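Local coordinates for copper homeostasis protein CutC (Streptococcus agalactiae, PDB 2BDQ) that is a CutC-family TIM-barrel protein, probably cytoplasmic, that may bind copper ions and take part in copper homeostasis, at residues 9-17 with 42-53; 142-153 with 178-186. All blocks are in the same frame, centred on the assembly; numbering follows the deposited sequence.

Both contacts belong to one TIM barrel but lie at different depths, with centres about 24 Å apart and nearest atoms about 11 Å apart. Contact 1 lies at the periphery yet is mostly buried, its centre about 17 Å from that of the chain: the loop after strand 3-9 packs on helix 40-52 through leucines, a tyrosine edge and one lysine ammonium, and part of it meets the second subunit. Contact 2, its centre about 7 Å from that of the chain, is the barrel wall itself, where main-chain hydrogen bonds join strands 149-152 and 180-183 and a histidine holds one glycine carbonyl and, weakly, the next. They share no helix or strand; contact 2 buries more surface, 837 against 476 Å².

Contact 1: 9-17 with 42-53; sequences ENLTDLTRL and VIKEANQYLHEK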
loop_
_atom_site.group_PDB
_atom_site.type_symbol
_atom_site.label_atom_id
_atom_site.label_comp_id
_atom_site.label_asym_id
_atom_site.label_seq_id
_atom_site.Cartn_x
_atom_site.Cartn_y
_atom_site.Cartn_z
ATOM N N GLU A 9 4.099 -7.668 4.406
ATOM C CA GLU A 9 3.240 -6.542 4.076
ATOM C C GLU A 9 3.456 -5.652 5.287
ATOM O O GLU A 9 2.994 -5.976 6.389
ATOM C CB GLU A 9 1.767 -6.954 3.973
ATOM C CG GLU A 9 0.844 -5.765 3.717
ATOM C CD GLU A 9 -0.613 -6.151 3.581
ATOM O OE1 GLU A 9 -0.944 -6.902 2.637
ATOM O OE2 GLU A 9 -1.431 -5.704 4.417
ATOM N N ASN A 10 4.196 -4.562 5.091
ATOM C CA ASN A 10 4.499 -3.635 6.177
ATOM C C ASN A 10 5.345 -4.357 7.222
ATOM O O ASN A 10 5.926 -5.399 6.922
ATOM C CB ASN A 10 3.196 -3.106 6.755
ATOM C CG ASN A 10 2.361 -2.404 5.701
ATOM O OD1 ASN A 10 1.132 -2.398 5.765
ATOM N ND2 ASN A 10 3.033 -1.803 4.718
ATOM N N LEU A 11 5.429 -3.849 8.445
ATOM C CA LEU A 11 6.293 -4.533 9.398
ATOM C C LEU A 11 5.630 -5.227 10.558
ATOM O O LEU A 11 6.264 -5.534 11.562
ATOM C CB LEU A 11 7.384 -3.582 9.887
ATOM C CG LEU A 11 7.014 -2.162 10.280
ATOM C CD1 LEU A 11 6.557 -2.141 11.734
ATOM C CD2 LEU A 11 8.229 -1.265 10.088
ATOM N N THR A 12 4.354 -5.523 10.375
ATOM C CA THR A 12 3.551 -6.188 11.382
ATOM C C THR A 12 4.104 -7.552 11.795
ATOM O O THR A 12 4.170 -7.866 12.980
ATOM C CB THR A 12 2.114 -6.390 10.868
ATOM O OG1 THR A 12 1.623 -5.155 10.334
ATOM C CG2 THR A 12 1.209 -6.841 11.990
ATOM N N ASP A 13 4.502 -8.360 10.818
ATOM C CA ASP A 13 5.000 -9.703 11.091
ATOM C C ASP A 13 6.516 -9.829 11.133
ATOM O O ASP A 13 7.042 -10.938 11.129
ATOM C CB ASP A 13 4.436 -10.660 10.041
ATOM C CG ASP A 13 2.927 -10.567 9.929
ATOM O OD1 ASP A 13 2.403 -10.691 8.802
ATOM O OD2 ASP A 13 2.264 -10.371 10.968
ATOM N N LEU A 14 7.218 -8.706 11.196
ATOM C CA LEU A 14 8.677 -8.747 11.213
ATOM C C LEU A 14 9.307 -9.059 12.568
ATOM O O LEU A 14 10.443 -9.527 12.627
ATOM C CB LEU A 14 9.252 -7.428 10.692
ATOM C CG LEU A 14 8.952 -7.021 9.248
ATOM C CD1 LEU A 14 9.723 -5.753 8.956
ATOM C CD2 LEU A 14 9.343 -8.119 8.268
ATOM N N THR A 15 8.571 -8.823 13.649
ATOM C CA THR A 15 9.104 -9.052 14.988
ATOM C C THR A 15 9.505 -10.486 15.309
ATOM O O THR A 15 10.240 -10.722 16.264
ATOM C CB THR A 15 8.119 -8.549 16.072
ATOM O OG1 THR A 15 6.792 -8.990 15.764
ATOM C CG2 THR A 15 8.143 -7.028 16.139
ATOM N N ARG A 16 9.052 -11.448 14.513
ATOM C CA ARG A 16 9.405 -12.839 14.781
ATOM C C ARG A 16 10.503 -13.369 13.859
ATOM O O ARG A 16 10.935 -14.514 13.994
ATOM C CB ARG A 16 8.166 -13.732 14.664
ATOM C CG ARG A 16 8.199 -14.938 15.596
ATOM C CD ARG A 16 8.289 -14.476 17.051
ATOM N NE ARG A 16 7.169 -13.600 17.395
ATOM C CZ ARG A 16 7.234 -12.599 18.267
ATOM N NH1 ARG A 16 6.157 -11.860 18.511
ATOM N NH2 ARG A 16 8.377 -12.332 18.888
ATOM N N LEU A 17 10.961 -12.541 12.926
ATOM C CA LEU A 17 12.002 -12.969 12.002
ATOM C C LEU A 17 13.353 -13.117 12.686
ATOM O O LEU A 17 13.692 -12.355 13.592
ATOM C CB LEU A 17 12.123 -11.989 10.830
ATOM C CG LEU A 17 11.184 -12.167 9.633
ATOM C CD1 LEU A 17 9.742 -12.244 10.095
ATOM C CD2 LEU A 17 11.374 -11.008 8.669
ATOM N N VAL A 42 7.180 3.213 6.199
ATOM C CA VAL A 42 7.398 1.781 6.326
ATOM C C VAL A 42 8.784 1.390 5.814
ATOM O O VAL A 42 9.472 0.589 6.439
ATOM C CB VAL A 42 6.313 0.982 5.556
ATOM C CG1 VAL A 42 6.771 -0.458 5.337
ATOM C CG2 VAL A 42 5.017 0.979 6.347
ATOM N N ILE A 43 9.196 1.954 4.684
ATOM C CA ILE A 43 10.508 1.634 4.113
ATOM C C ILE A 43 11.646 2.062 5.052
ATOM O O ILE A 43 12.562 1.285 5.343
ATOM C CB ILE A 43 10.695 2.319 2.729
ATOM C CG1 ILE A 43 9.677 1.756 1.728
ATOM C CG2 ILE A 43 12.107 2.074 2.201
ATOM C CD1 ILE A 43 9.684 2.464 0.374
ATOM N N LYS A 44 11.579 3.296 5.535
ATOM C CA LYS A 44 12.606 3.820 6.429
ATOM C C LYS A 44 12.727 3.015 7.720
ATOM O O LYS A 44 13.825 2.596 8.103
ATOM C CB LYS A 44 12.303 5.278 6.766
ATOM C CG LYS A 44 13.190 5.905 7.837
ATOM C CD LYS A 44 12.746 7.348 8.085
ATOM C CE LYS A 44 13.473 7.997 9.252
ATOM N NZ LYS A 44 14.939 8.060 9.018
ATOM N N GLU A 45 11.603 2.798 8.391
ATOM C CA GLU A 45 11.618 2.056 9.643
ATOM C C GLU A 45 11.898 0.568 9.481
ATOM O O GLU A 45 12.600 -0.022 10.297
ATOM C CB GLU A 45 10.297 2.268 10.385
ATOM C CG GLU A 45 10.037 3.729 10.758
ATOM C CD GLU A 45 11.205 4.353 11.513
ATOM O OE1 GLU A 45 11.705 3.722 12.472
ATOM O OE2 GLU A 45 11.619 5.480 11.155
ATOM N N ALA A 46 11.343 -0.039 8.440
ATOM C CA ALA A 46 11.567 -1.456 8.209
ATOM C C ALA A 46 13.052 -1.706 7.945
ATOM O O ALA A 46 13.640 -2.614 8.528
ATOM C CB ALA A 46 10.731 -1.941 7.035
ATOM N N ASN A 47 13.655 -0.894 7.080
ATOM C CA ASN A 47 15.074 -1.052 6.761
ATOM C C ASN A 47 15.952 -0.962 8.002
ATOM O O ASN A 47 16.864 -1.765 8.187
ATOM C CB ASN A 47 15.533 0.004 5.753
ATOM C CG ASN A 47 14.962 -0.224 4.370
ATOM O OD1 ASN A 47 15.238 0.535 3.439
ATOM N ND2 ASN A 47 14.154 -1.267 4.225
ATOM N N GLN A 48 15.681 0.021 8.851
ATOM C CA GLN A 48 16.459 0.196 10.071
ATOM C C GLN A 48 16.201 -0.953 11.037
ATOM O O GLN A 48 17.125 -1.450 11.672
ATOM C CB GLN A 48 16.103 1.527 10.734
ATOM C CG GLN A 48 16.886 1.834 12.004
ATOM C CD GLN A 48 16.602 3.237 12.522
ATOM O OE1 GLN A 48 16.670 4.215 11.769
ATOM N NE2 GLN A 48 16.286 3.344 13.811
ATOM N N TYR A 49 14.945 -1.374 11.138
ATOM C CA TYR A 49 14.573 -2.467 12.029
ATOM C C TYR A 49 15.200 -3.780 11.579
ATOM O O TYR A 49 15.787 -4.500 12.380
ATOM C CB TYR A 49 13.055 -2.630 12.068
ATOM C CG TYR A 49 12.580 -3.706 13.015
ATOM C CD1 TYR A 49 12.497 -3.470 14.384
ATOM C CD2 TYR A 49 12.213 -4.965 12.539
ATOM C CE1 TYR A 49 12.053 -4.466 15.261
ATOM C CE2 TYR A 49 11.772 -5.963 13.402
ATOM C CZ TYR A 49 11.692 -5.706 14.763
ATOM O OH TYR A 49 11.241 -6.682 15.623
ATOM N N LEU A 50 15.071 -4.094 10.295
ATOM C CA LEU A 50 15.628 -5.328 9.764
ATOM C C LEU A 50 17.155 -5.323 9.754
ATOM O O LEU A 50 17.776 -6.318 10.121
ATOM C CB LEU A 50 15.088 -5.585 8.359
ATOM C CG LEU A 50 13.584 -5.868 8.296
ATOM C CD1 LEU A 50 13.125 -5.811 6.855
ATOM C CD2 LEU A 50 13.270 -7.228 8.927
ATOM N N HIS A 51 17.765 -4.217 9.339
ATOM C CA HIS A 51 19.222 -4.140 9.324
ATOM C C HIS A 51 19.747 -4.365 10.735
ATOM O O HIS A 51 20.778 -5.005 10.931
ATOM C CB HIS A 51 19.686 -2.775 8.815
ATOM C CG HIS A 51 19.499 -2.582 7.342
ATOM N ND1 HIS A 51 19.643 -1.356 6.729
ATOM C CD2 HIS A 51 19.178 -3.458 6.360
ATOM C CE1 HIS A 51 19.417 -1.483 5.436
ATOM N NE2 HIS A 51 19.133 -2.749 5.185
ATOM N N GLU A 52 19.023 -3.840 11.715
ATOM C CA GLU A 52 19.401 -3.984 13.114
ATOM C C GLU A 52 19.424 -5.468 13.504
ATOM O O GLU A 52 20.255 -5.881 14.314
ATOM C CB GLU A 52 18.406 -3.203 13.974
ATOM C CG GLU A 52 18.732 -3.072 15.450
ATOM C CD GLU A 52 17.848 -2.025 16.130
ATOM O OE1 GLU A 52 18.037 -0.819 15.838
ATOM O OE2 GLU A 52 16.959 -2.402 16.938
ATOM N N LYS A 53 18.532 -6.267 12.915
ATOM C CA LYS A 53 18.473 -7.703 13.199
ATOM C C LYS A 53 19.326 -8.490 12.204
ATOM O O LYS A 53 19.290 -9.721 12.166
ATOM C CB LYS A 53 17.026 -8.208 13.145
ATOM C CG LYS A 53 16.121 -7.593 14.193
ATOM C CD LYS A 53 14.667 -8.014 14.024
ATOM C CE LYS A 53 14.425 -9.457 14.407
ATOM N NZ LYS A 53 12.974 -9.775 14.305
#
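Leu-14 reaches helix 40-52 with its CD1 methyl, 3.8 Å from Leu-50 CD2, the two side chains crossing at about a right angle. One turn of helix earlier, Leu-11 CD2 sits over the backbone of Ala-46, 3.7 Å from Ala-46 N. Tyr-49 extends toward the loop with CG anti to its backbone N (chi1 -178°). Its ring turns an edge to Leu-14 O, in plane at CE2, while Tyr-49 OH ends 3.2 Å from Thr-15 CG2. Just past the helix, Lys-53 bends at chi3 and brings its ammonium to the loop carbonyls: NZ donates to Leu-17 O at 2.8 Å and, more weakly, to Leu-14 O at 3.0 Å. Leu-14 O also accepts Leu-17 N, so the lysine fastens a turn already folded on itself. Nearer the start of the helix, Glu-45 forms a salt bridge with Arg-76 of the second subunit, and Leu-11 packs on Leu-73 of that subunit. Helix 40-52 is one of the outer helices of the barrel, and the loop joining strands 3-9 and 24-28 packs on it; beneath, Leu-14 and Leu-50 both rest on Val-25 of strand 24-28, Leu-17 touches Phe-6 of strand 3-9, and Leu-50 meets Val-57 of strand 56-60.

Contact 2: 142-153 with 178-186; sequences LVALGFTRILLH and RIEIMVGGG
Ile-179, just ahead of strand 180-183, plugs its side chain against segment 142-153. Its CB is 4.1 Å from Val-143 CG2, and its CG2 branch meets the same methyl. CG1, anti to the backbone N (chi1 -174°), passes Thr-148 O and carries CD1 to Phe-147 CB at 3.8 Å and Ile-150 CG1 at 3.7 Å, on the side of the sheet that helix 135-144 covers. The strands run parallel, their short axes 23° apart. Bonds alternate from Glu-180 N to Thr-148 O, Ile-150 N to Glu-180 O, Met-182 N to Ile-150 O, Leu-152 N to Met-182 O and Gly-184 N to Leu-152 O, the last at 3.0 Å. Ile-150 and Ile-181, side by side, face the helices; Arg-149 and selenomethionine Met-182 point into the barrel, where Met-182 touches Gln-203 and His-205 and sets CE at the guanidinium edge of Arg-149, 3.9 Å from NE. Beyond the strands, His-153 ND1 donates to Gly-184 O at 3.1 Å, in the ring plane and on a lone pair, and weakly to Gly-185 O, while NE2 bonds to Glu-159 O. The two strands are the parallel neighbours of a beta-alpha-beta unit, linked by helix 165-175, with strand 121-123 beside 149-152 and 203-206 beside 180-183.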
loop_
_atom_site.group_PDB
_atom_site.type_symbol
_atom_site.label_atom_id
_atom_site.label_comp_id
_atom_site.label_asym_id
_atom_site.label_seq_id
_atom_site.Cartn_x
_atom_site.Cartn_y
_atom_site.Cartn_z
ATOM N N LEU A 142 17.679 -9.687 -19.243
ATOM C CA LEU A 142 17.786 -9.255 -17.853
ATOM C C LEU A 142 19.249 -9.201 -17.433
ATOM O O LEU A 142 19.646 -8.334 -16.653
ATOM C CB LEU A 142 17.006 -10.192 -16.929
ATOM C CG LEU A 142 15.486 -10.112 -17.062
ATOM C CD1 LEU A 142 14.852 -11.106 -16.108
ATOM C CD2 LEU A 142 15.009 -8.690 -16.772
ATOM N N VAL A 143 20.049 -10.131 -17.948
ATOM C CA VAL A 143 21.475 -10.163 -17.645
ATOM C C VAL A 143 22.118 -8.911 -18.247
ATOM O O VAL A 143 22.947 -8.255 -17.610
ATOM C CB VAL A 143 22.156 -11.418 -18.247
ATOM C CG1 VAL A 143 23.678 -11.310 -18.102
ATOM C CG2 VAL A 143 21.654 -12.670 -17.540
ATOM N N ALA A 144 21.716 -8.576 -19.472
ATOM C CA ALA A 144 22.251 -7.405 -20.159
ATOM C C ALA A 144 21.846 -6.113 -19.457
ATOM O O ALA A 144 22.583 -5.131 -19.475
ATOM C CB ALA A 144 21.778 -7.388 -21.607
ATOM N N LEU A 145 20.669 -6.122 -18.841
ATOM C CA LEU A 145 20.166 -4.959 -18.124
ATOM C C LEU A 145 20.801 -4.832 -16.743
ATOM O O LEU A 145 20.507 -3.894 -16.004
ATOM C CB LEU A 145 18.652 -5.048 -17.989
ATOM C CG LEU A 145 17.897 -4.881 -19.305
ATOM C CD1 LEU A 145 16.435 -5.207 -19.114
ATOM C CD2 LEU A 145 18.068 -3.451 -19.799
ATOM N N GLY A 146 21.659 -5.785 -16.387
ATOM C CA GLY A 146 22.327 -5.736 -15.098
ATOM C C GLY A 146 21.520 -6.180 -13.891
ATOM O O GLY A 146 21.799 -5.737 -12.777
ATOM N N PHE A 147 20.528 -7.044 -14.105
ATOM C CA PHE A 147 19.690 -7.556 -13.023
ATOM C C PHE A 147 20.424 -8.632 -12.224
ATOM O O PHE A 147 21.191 -9.406 -12.787
ATOM C CB PHE A 147 18.390 -8.125 -13.593
ATOM C CG PHE A 147 17.280 -7.124 -13.669
ATOM C CD1 PHE A 147 16.264 -7.119 -12.709
ATOM C CD2 PHE A 147 17.249 -6.171 -14.688
ATOM C CE1 PHE A 147 15.237 -6.180 -12.764
ATOM C CE2 PHE A 147 16.224 -5.229 -14.744
ATOM C CZ PHE A 147 15.211 -5.238 -13.773
ATOM N N THR A 148 20.167 -8.679 -10.919
ATOM C CA THR A 148 20.799 -9.639 -10.010
ATOM C C THR A 148 20.067 -10.975 -9.895
ATOM O O THR A 148 20.698 -12.024 -9.853
ATOM C CB THR A 148 20.954 -9.023 -8.601
ATOM O OG1 THR A 148 21.722 -7.817 -8.697
ATOM C CG2 THR A 148 21.663 -9.985 -7.661
ATOM N N ARG A 149 18.742 -10.942 -9.813
ATOM C CA ARG A 149 17.981 -12.181 -9.736
ATOM C C ARG A 149 16.576 -12.052 -10.286
ATOM O O ARG A 149 16.083 -10.948 -10.548
ATOM C CB ARG A 149 17.936 -12.733 -8.302
ATOM C CG ARG A 149 17.291 -11.833 -7.298
ATOM C CD ARG A 149 17.128 -12.521 -5.939
ATOM N NE ARG A 149 16.918 -11.488 -4.936
ATOM C CZ ARG A 149 17.891 -10.721 -4.457
ATOM N NH1 ARG A 149 19.136 -10.901 -4.883
ATOM N NH2 ARG A 149 17.615 -9.747 -3.595
ATOM N N ILE A 150 15.949 -13.206 -10.465
ATOM C CA ILE A 150 14.608 -13.303 -11.004
ATOM C C ILE A 150 13.753 -14.167 -10.091
ATOM O O ILE A 150 14.133 -15.294 -9.742
ATOM C CB ILE A 150 14.613 -13.970 -12.402
ATOM C CG1 ILE A 150 15.630 -13.280 -13.309
ATOM C CG2 ILE A 150 13.223 -13.906 -13.013
ATOM C CD1 ILE A 150 15.756 -13.917 -14.681
ATOM N N LEU A 151 12.604 -13.622 -9.709
ATOM C CA LEU A 151 11.635 -14.314 -8.873
ATOM C C LEU A 151 10.572 -14.830 -9.827
ATOM O O LEU A 151 9.930 -14.048 -10.531
ATOM C CB LEU A 151 11.009 -13.353 -7.859
ATOM C CG LEU A 151 9.810 -13.932 -7.101
ATOM C CD1 LEU A 151 10.234 -15.190 -6.363
ATOM C CD2 LEU A 151 9.260 -12.903 -6.129
ATOM N N LEU A 152 10.392 -16.147 -9.860
ATOM C CA LEU A 152 9.420 -16.740 -10.765
ATOM C C LEU A 152 8.705 -17.952 -10.181
ATOM O O LEU A 152 9.176 -18.576 -9.232
ATOM C CB LEU A 152 10.113 -17.115 -12.078
ATOM C CG LEU A 152 11.373 -17.982 -12.025
ATOM C CD1 LEU A 152 10.993 -19.453 -11.840
ATOM C CD2 LEU A 152 12.143 -17.817 -13.325
ATOM N N HIS A 153 7.551 -18.264 -10.761
ATOM C CA HIS A 153 6.730 -19.377 -10.328
ATOM C C HIS A 153 6.889 -20.562 -11.273
ATOM O O HIS A 153 6.702 -21.708 -10.871
ATOM C CB HIS A 153 5.258 -18.939 -10.277
ATOM C CG HIS A 153 4.316 -20.032 -9.884
ATOM N ND1 HIS A 153 4.323 -20.609 -8.632
ATOM C CD2 HIS A 153 3.345 -20.665 -10.584
ATOM C CE1 HIS A 153 3.399 -21.550 -8.577
ATOM N NE2 HIS A 153 2.791 -21.604 -9.748
ATOM N N ARG A 178 24.682 -16.693 -14.450
ATOM C CA ARG A 178 24.828 -15.298 -14.866
ATOM C C ARG A 178 23.851 -14.437 -14.084
ATOM O O ARG A 178 24.001 -13.218 -13.986
ATOM C CB ARG A 178 24.552 -15.150 -16.364
ATOM C CG ARG A 178 25.590 -15.795 -17.268
ATOM C CD ARG A 178 25.159 -15.649 -18.702
ATOM N NE ARG A 178 23.929 -16.392 -18.939
ATOM C CZ ARG A 178 23.008 -16.068 -19.840
ATOM N NH1 ARG A 178 21.929 -16.821 -19.978
ATOM N NH2 ARG A 178 23.150 -14.983 -20.585
ATOM N N ILE A 179 22.840 -15.087 -13.528
ATOM C CA ILE A 179 21.834 -14.397 -12.749
ATOM C C ILE A 179 21.125 -15.421 -11.872
ATOM O O ILE A 179 20.881 -16.546 -12.302
ATOM C CB ILE A 179 20.821 -13.684 -13.675
ATOM C CG1 ILE A 179 19.856 -12.849 -12.836
ATOM C CG2 ILE A 179 20.072 -14.709 -14.513
ATOM C CD1 ILE A 179 19.010 -11.910 -13.657
ATOM N N GLU A 180 20.800 -15.026 -10.644
ATOM C CA GLU A 180 20.141 -15.921 -9.697
ATOM C C GLU A 180 18.660 -16.138 -9.947
ATOM O O GLU A 180 17.931 -15.210 -10.287
ATOM C CB GLU A 180 20.329 -15.401 -8.265
ATOM C CG GLU A 180 21.702 -15.679 -7.649
ATOM C CD GLU A 180 21.991 -17.177 -7.476
ATOM O OE1 GLU A 180 22.595 -17.786 -8.393
ATOM O OE2 GLU A 180 21.596 -17.755 -6.430
ATOM N N ILE A 181 18.220 -17.376 -9.754
ATOM C CA ILE A 181 16.822 -17.725 -9.929
ATOM C C ILE A 181 16.224 -18.019 -8.545
ATOM O O ILE A 181 16.774 -18.803 -7.767
ATOM C CB ILE A 181 16.658 -18.978 -10.803
ATOM C CG1 ILE A 181 17.167 -18.702 -12.222
ATOM C CG2 ILE A 181 15.201 -19.412 -10.799
ATOM C CD1 ILE A 181 16.330 -17.725 -13.019
HETATM N N MSE A 182 15.091 -17.397 -8.245
HETATM C CA MSE A 182 14.434 -17.607 -6.969
HETATM C C MSE A 182 13.010 -18.097 -7.204
HETATM O O MSE A 182 12.305 -17.571 -8.057
HETATM C CB MSE A 182 14.436 -16.301 -6.158
HETATM C CG MSE A 182 13.609 -16.361 -4.874
HETATM SE SE MSE A 182 13.954 -14.908 -3.627
HETATM C CE MSE A 182 13.519 -13.372 -4.746
ATOM N N VAL A 183 12.590 -19.113 -6.458
ATOM C CA VAL A 183 11.233 -19.620 -6.628
ATOM C C VAL A 183 10.255 -18.931 -5.687
ATOM O O VAL A 183 10.584 -18.630 -4.536
ATOM C CB VAL A 183 11.157 -21.144 -6.398
ATOM C CG1 VAL A 183 11.841 -21.862 -7.535
ATOM C CG2 VAL A 183 11.807 -21.510 -5.065
ATOM N N GLY A 184 9.054 -18.684 -6.205
ATOM C CA GLY A 184 8.002 -18.044 -5.441
ATOM C C GLY A 184 6.637 -18.517 -5.912
ATOM O O GLY A 184 6.530 -19.198 -6.937
ATOM N N GLY A 185 5.597 -18.156 -5.162
ATOM C CA GLY A 185 4.240 -18.553 -5.506
ATOM C C GLY A 185 3.940 -19.980 -5.081
ATOM O O GLY A 185 4.222 -20.920 -5.818
ATOM N N GLY A 186 3.367 -20.147 -3.894
ATOM C CA GLY A 186 3.053 -21.480 -3.417
ATOM C C GLY A 186 4.254 -22.178 -2.806
ATOM O O GLY A 186 4.242 -23.393 -2.601
#